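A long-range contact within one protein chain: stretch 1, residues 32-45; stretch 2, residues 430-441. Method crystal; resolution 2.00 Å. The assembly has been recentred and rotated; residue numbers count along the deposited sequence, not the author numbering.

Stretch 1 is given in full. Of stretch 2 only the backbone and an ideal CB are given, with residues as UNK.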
# COMPACT_ATOMS: atom_id res chain seq x y z
N GLU A 32 0.36 -7.52 -18.61
CA GLU A 32 -0.41 -7.78 -19.84
C GLU A 32 -0.91 -9.23 -19.84
O GLU A 32 -2.05 -9.50 -20.21
CB GLU A 32 0.39 -7.50 -21.13
CG GLU A 32 -0.52 -7.45 -22.37
CD GLU A 32 0.18 -7.60 -23.73
OE1 GLU A 32 1.43 -7.65 -23.78
OE2 GLU A 32 -0.55 -7.65 -24.76
N VAL A 33 -0.06 -10.14 -19.38
CA VAL A 33 -0.45 -11.53 -19.30
C VAL A 33 -1.65 -11.59 -18.37
O VAL A 33 -2.68 -12.19 -18.71
CB VAL A 33 0.71 -12.41 -18.79
CG1 VAL A 33 0.21 -13.79 -18.40
CG2 VAL A 33 1.80 -12.56 -19.88
N HIS A 34 -1.54 -10.98 -17.19
CA HIS A 34 -2.67 -11.01 -16.25
C HIS A 34 -3.96 -10.47 -16.87
O HIS A 34 -5.02 -11.08 -16.73
CB HIS A 34 -2.35 -10.27 -14.94
CG HIS A 34 -3.31 -10.59 -13.84
ND1 HIS A 34 -3.24 -11.77 -13.12
CD2 HIS A 34 -4.39 -9.92 -13.36
CE1 HIS A 34 -4.23 -11.80 -12.23
NE2 HIS A 34 -4.94 -10.69 -12.37
N ASP A 35 -3.87 -9.34 -17.58
CA ASP A 35 -5.08 -8.71 -18.12
C ASP A 35 -5.73 -9.55 -19.21
O ASP A 35 -6.96 -9.69 -19.23
CB ASP A 35 -4.78 -7.31 -18.68
CG ASP A 35 -4.57 -6.27 -17.59
OD1 ASP A 35 -5.11 -6.45 -16.47
OD2 ASP A 35 -3.93 -5.20 -17.81
N VAL A 36 -4.92 -10.09 -20.11
CA VAL A 36 -5.42 -10.96 -21.18
C VAL A 36 -6.02 -12.25 -20.59
O VAL A 36 -7.15 -12.66 -20.94
CB VAL A 36 -4.32 -11.24 -22.22
CG1 VAL A 36 -4.77 -12.32 -23.20
CG2 VAL A 36 -3.98 -9.94 -22.94
N GLU A 37 -5.29 -12.84 -19.65
CA GLU A 37 -5.73 -14.05 -18.95
C GLU A 37 -7.08 -13.90 -18.23
O GLU A 37 -7.91 -14.82 -18.21
CB GLU A 37 -4.65 -14.42 -17.95
CG GLU A 37 -4.86 -15.69 -17.14
CD GLU A 37 -3.80 -15.78 -16.05
OE1 GLU A 37 -3.88 -15.00 -15.04
OE2 GLU A 37 -2.85 -16.61 -16.21
N ARG A 38 -7.31 -12.74 -17.66
CA ARG A 38 -8.58 -12.47 -16.98
C ARG A 38 -9.75 -12.71 -17.93
O ARG A 38 -10.73 -13.32 -17.55
CB ARG A 38 -8.61 -11.01 -16.47
CG ARG A 38 -9.93 -10.57 -15.85
CD ARG A 38 -10.00 -9.06 -15.50
NE ARG A 38 -9.16 -8.70 -14.34
CZ ARG A 38 -8.02 -8.00 -14.40
NH1 ARG A 38 -7.54 -7.58 -15.56
NH2 ARG A 38 -7.36 -7.71 -13.27
N GLU A 39 -9.65 -12.21 -19.16
CA GLU A 39 -10.70 -12.46 -20.12
C GLU A 39 -10.62 -13.89 -20.72
O GLU A 39 -11.62 -14.63 -20.77
CB GLU A 39 -10.61 -11.43 -21.24
CG GLU A 39 -11.69 -11.56 -22.30
CD GLU A 39 -11.39 -10.73 -23.53
OE1 GLU A 39 -11.51 -9.48 -23.44
OE2 GLU A 39 -11.02 -11.32 -24.58
N ARG A 40 -9.43 -14.26 -21.18
CA ARG A 40 -9.31 -15.44 -22.02
C ARG A 40 -9.34 -16.73 -21.24
O ARG A 40 -9.83 -17.74 -21.76
CB ARG A 40 -8.09 -15.36 -22.93
CG ARG A 40 -8.28 -14.25 -23.91
CD ARG A 40 -7.67 -14.43 -25.23
NE ARG A 40 -7.99 -13.28 -26.09
CZ ARG A 40 -7.41 -13.02 -27.26
NH1 ARG A 40 -6.45 -13.83 -27.74
NH2 ARG A 40 -7.80 -11.95 -27.93
N ILE A 41 -8.87 -16.71 -19.99
CA ILE A 41 -9.06 -17.88 -19.12
C ILE A 41 -10.29 -17.73 -18.23
O ILE A 41 -11.20 -18.52 -18.36
CB ILE A 41 -7.79 -18.22 -18.27
CG1 ILE A 41 -6.85 -19.13 -19.07
CG2 ILE A 41 -8.16 -18.95 -17.03
CD1 ILE A 41 -6.03 -18.44 -20.08
N PHE A 42 -10.32 -16.70 -17.38
CA PHE A 42 -11.35 -16.61 -16.34
C PHE A 42 -12.71 -16.17 -16.85
O PHE A 42 -13.73 -16.41 -16.19
CB PHE A 42 -10.84 -15.80 -15.11
CG PHE A 42 -9.72 -16.50 -14.37
CD1 PHE A 42 -8.39 -16.07 -14.52
CD2 PHE A 42 -9.97 -17.63 -13.60
CE1 PHE A 42 -7.36 -16.72 -13.90
CE2 PHE A 42 -8.94 -18.31 -12.95
CZ PHE A 42 -7.63 -17.87 -13.09
N GLY A 43 -12.73 -15.57 -18.04
CA GLY A 43 -13.98 -15.28 -18.70
C GLY A 43 -14.55 -16.43 -19.53
O GLY A 43 -15.66 -16.31 -20.04
N HIS A 44 -13.82 -17.55 -19.63
CA HIS A 44 -14.32 -18.67 -20.42
C HIS A 44 -14.39 -20.00 -19.67
O HIS A 44 -15.35 -20.73 -19.81
CB HIS A 44 -13.50 -18.80 -21.70
CG HIS A 44 -13.77 -17.70 -22.68
ND1 HIS A 44 -13.11 -16.49 -22.65
CD2 HIS A 44 -14.67 -17.62 -23.69
CE1 HIS A 44 -13.58 -15.71 -23.61
NE2 HIS A 44 -14.52 -16.38 -24.26
N ALA A 45 -13.39 -20.28 -18.85
CA ALA A 45 -13.26 -21.57 -18.19
C ALA A 45 -14.30 -21.75 -17.11
O ALA A 45 -14.93 -20.78 -16.69
CB ALA A 45 -11.86 -21.70 -17.60
N UNK A 430 -2.87 -26.00 -22.60
CA UNK A 430 -4.26 -25.56 -22.64
C UNK A 430 -4.38 -24.06 -22.30
O UNK A 430 -5.10 -23.34 -22.94
CB UNK A 430 -5.10 -26.39 -21.67
N UNK A 431 -3.61 -23.62 -21.30
CA UNK A 431 -3.62 -22.20 -20.90
C UNK A 431 -3.21 -21.36 -22.13
O UNK A 431 -3.86 -20.40 -22.45
CB UNK A 431 -2.68 -21.95 -19.72
N UNK A 432 -2.15 -21.79 -22.82
CA UNK A 432 -1.64 -21.07 -23.99
C UNK A 432 -2.63 -21.09 -25.16
O UNK A 432 -2.82 -20.06 -25.80
CB UNK A 432 -0.31 -21.67 -24.43
N UNK A 433 -3.30 -22.22 -25.39
CA UNK A 433 -4.35 -22.28 -26.41
C UNK A 433 -5.46 -21.24 -26.10
O UNK A 433 -5.91 -20.53 -27.00
CB UNK A 433 -4.94 -23.69 -26.48
N UNK A 434 -5.87 -21.17 -24.84
CA UNK A 434 -6.95 -20.27 -24.45
C UNK A 434 -6.52 -18.80 -24.58
O UNK A 434 -7.31 -17.97 -25.01
CB UNK A 434 -7.39 -20.57 -23.02
N UNK A 435 -5.27 -18.52 -24.21
CA UNK A 435 -4.67 -17.19 -24.33
C UNK A 435 -4.65 -16.69 -25.79
O UNK A 435 -4.81 -15.49 -26.05
CB UNK A 435 -3.25 -17.21 -23.77
N UNK A 436 -4.44 -17.62 -26.72
CA UNK A 436 -4.36 -17.29 -28.14
C UNK A 436 -5.70 -17.35 -28.88
O UNK A 436 -5.78 -16.92 -30.03
CB UNK A 436 -3.37 -18.24 -28.82
N UNK A 437 -6.74 -17.86 -28.23
CA UNK A 437 -8.04 -17.98 -28.88
C UNK A 437 -8.65 -16.59 -29.13
O UNK A 437 -9.00 -15.87 -28.20
CB UNK A 437 -8.98 -18.83 -28.03
N UNK A 438 -8.76 -16.20 -30.41
CA UNK A 438 -9.37 -14.92 -30.78
C UNK A 438 -10.90 -15.02 -30.70
O UNK A 438 -11.58 -14.06 -30.32
CB UNK A 438 -8.93 -14.50 -32.19
N UNK A 439 -11.40 -16.20 -31.06
CA UNK A 439 -12.76 -16.63 -30.74
C UNK A 439 -12.71 -17.91 -29.87
O UNK A 439 -11.88 -18.79 -30.12
CB UNK A 439 -13.56 -16.87 -32.02
N UNK A 440 -13.57 -17.99 -28.84
CA UNK A 440 -13.60 -19.09 -27.86
C UNK A 440 -13.31 -20.54 -28.31
O UNK A 440 -13.59 -20.93 -29.45
CB UNK A 440 -14.99 -19.09 -27.22
N UNK A 441 -12.78 -21.33 -27.36
CA UNK A 441 -12.36 -22.73 -27.51
C UNK A 441 -10.97 -22.86 -28.16
O UNK A 441 -10.02 -23.37 -27.56
CB UNK A 441 -13.39 -23.49 -28.35

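Stretch 2 begins as a helix, and its axis crosses that of helix 32-40 at 88°, with a closest approach of 9.2 Å.

Position 430 has nothing of stretch 1 within 5.5 Å of its ideal CB. Many side chains would suit; Tyr 430 makes no contact here.

At position 431 CA-to-CB points sideways, with the ideal CB 4.9 Å from Ile 41 CD1. Beyond lie the Glu 37 carboxylate and the methyls of Val 33. A long chain could reach the acid: lysine or arginine for its charge, or tryptophan for a donor on a ring that can also pack on Val 33 and Ile 41. The residue is Trp 431. Trp 431 NE1 donates to Glu 37 OE2 at 2.8 Å. The acid lies at the ring edge, where the N-H points. Ile 41 CD1 sits over one face in a CH-pi contact, 4.0 Å from the centroid of the Trp 431 five-membered ring. At the edge, Trp 431 CZ2 meets Val 33 CG1 at 3.8 Å.

At positions 432 and 433 stretch 1 sets no limit; Met 432 and Gln 433 make no contact.

Position 434 points toward stretch 1. Its ideal CB is 3.9 Å from both Ile 41 CD1 and Arg 40 O, so a compact or branched apolar residue would suit. Leu 434 carries the contact further: Leu 434 CD1 is 4.1 Å from Ile 41 CG1. Its backbone O shares water 1 with Arg 40 O; the water donates to both.

At position 435 CA-to-CB points away, yet Val 36, Arg 40 and Ile 41 are close by. A flexible apolar chain could turn back to them. Met 435 does so with all three chi angles m: Met 435 SD lies 3.5 Å from Glu 37 CA, and Met 435 CE 3.7 Å from Val 36 CG1. Met 435 O accepts from Arg 40 NH1 at 2.9 Å.

Position 436 points away, and stretch 1 sets no limit; Leu 436 is found.

Position 437 points sideways, its ideal CB 5.4 Å from Arg 40 CD. Stretch 1 makes little demand on this side chain; alanine is one of several that would suit. Ala 437 places its O over one face of the guanidinium, without a hydrogen bond. That O is backbone, so the placement does not depend on the side chain.

At position 438 CA-to-CB points away, but Arg 40 NH2 is 5.1 Å from the ideal CB. An acid or a polar acceptor able to fold back would suit. Glu 438 does this: Glu 438 OE2 forms a salt bridge with Arg 40 NH1 at 2.9 Å, plus a weak hydrogen bond from NH2.

Position 439 points away; Ser 439 makes no contact.

Position 440 has phi -37° and lies beside the His 44 ring. Proline or a modest apolar residue would suit. Pro 440 CG is 3.5 Å from His 44 NE2.

Position 441 has positive phi, which favours glycine or asparagine. Leu 441 is deposited, pointing away.

Stretch 2 (430-441) YWMQLMLAESPL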
# COMPACT_ATOMS: atom_id res chain seq x y z
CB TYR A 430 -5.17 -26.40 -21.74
CG TYR A 430 -6.67 -26.11 -21.88
CD1 TYR A 430 -7.32 -26.20 -23.13
CD2 TYR A 430 -7.43 -25.74 -20.76
CE1 TYR A 430 -8.70 -25.93 -23.25
CE2 TYR A 430 -8.80 -25.49 -20.87
CZ TYR A 430 -9.41 -25.56 -22.11
OH TYR A 430 -10.75 -25.31 -22.19
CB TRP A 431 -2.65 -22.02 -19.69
CG TRP A 431 -2.48 -20.60 -19.22
CD1 TRP A 431 -3.21 -19.99 -18.28
CD2 TRP A 431 -1.54 -19.64 -19.70
NE1 TRP A 431 -2.78 -18.69 -18.10
CE2 TRP A 431 -1.75 -18.45 -18.96
CE3 TRP A 431 -0.52 -19.67 -20.67
CZ2 TRP A 431 -1.01 -17.27 -19.19
CZ3 TRP A 431 0.22 -18.50 -20.89
CH2 TRP A 431 -0.02 -17.32 -20.13
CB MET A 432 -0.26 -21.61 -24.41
CG MET A 432 0.91 -21.14 -23.51
SD MET A 432 2.50 -21.66 -24.20
CE MET A 432 2.56 -23.40 -23.71
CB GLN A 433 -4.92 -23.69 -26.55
CG GLN A 433 -3.89 -24.70 -27.13
CD GLN A 433 -4.31 -26.15 -27.00
OE1 GLN A 433 -5.11 -26.48 -26.14
NE2 GLN A 433 -3.73 -27.03 -27.85
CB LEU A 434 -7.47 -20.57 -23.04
CG LEU A 434 -8.30 -21.83 -22.84
CD1 LEU A 434 -8.65 -21.98 -21.37
CD2 LEU A 434 -9.60 -21.80 -23.69
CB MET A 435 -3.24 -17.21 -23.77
CG MET A 435 -3.12 -17.24 -22.26
SD MET A 435 -3.76 -15.81 -21.29
CE MET A 435 -2.39 -14.62 -21.56
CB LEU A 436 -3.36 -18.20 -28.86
CG LEU A 436 -1.88 -17.86 -28.71
CD1 LEU A 436 -0.98 -19.06 -29.13
CD2 LEU A 436 -1.52 -16.60 -29.50
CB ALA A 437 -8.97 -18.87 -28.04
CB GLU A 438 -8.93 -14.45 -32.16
CG GLU A 438 -7.45 -14.07 -32.26
CD GLU A 438 -7.05 -12.91 -31.34
OE1 GLU A 438 -7.61 -11.79 -31.49
OE2 GLU A 438 -6.16 -13.10 -30.48
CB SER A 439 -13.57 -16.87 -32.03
OG SER A 439 -14.06 -15.64 -32.55
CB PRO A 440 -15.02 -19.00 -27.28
CG PRO A 440 -15.40 -17.56 -27.41
CD PRO A 440 -14.60 -16.97 -28.53
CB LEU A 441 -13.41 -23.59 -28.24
CG LEU A 441 -14.50 -24.31 -27.42
CD1 LEU A 441 -15.83 -23.54 -27.45
CD2 LEU A 441 -14.71 -25.74 -27.90
O HOH W 1 -10.07 -18.12 -24.62
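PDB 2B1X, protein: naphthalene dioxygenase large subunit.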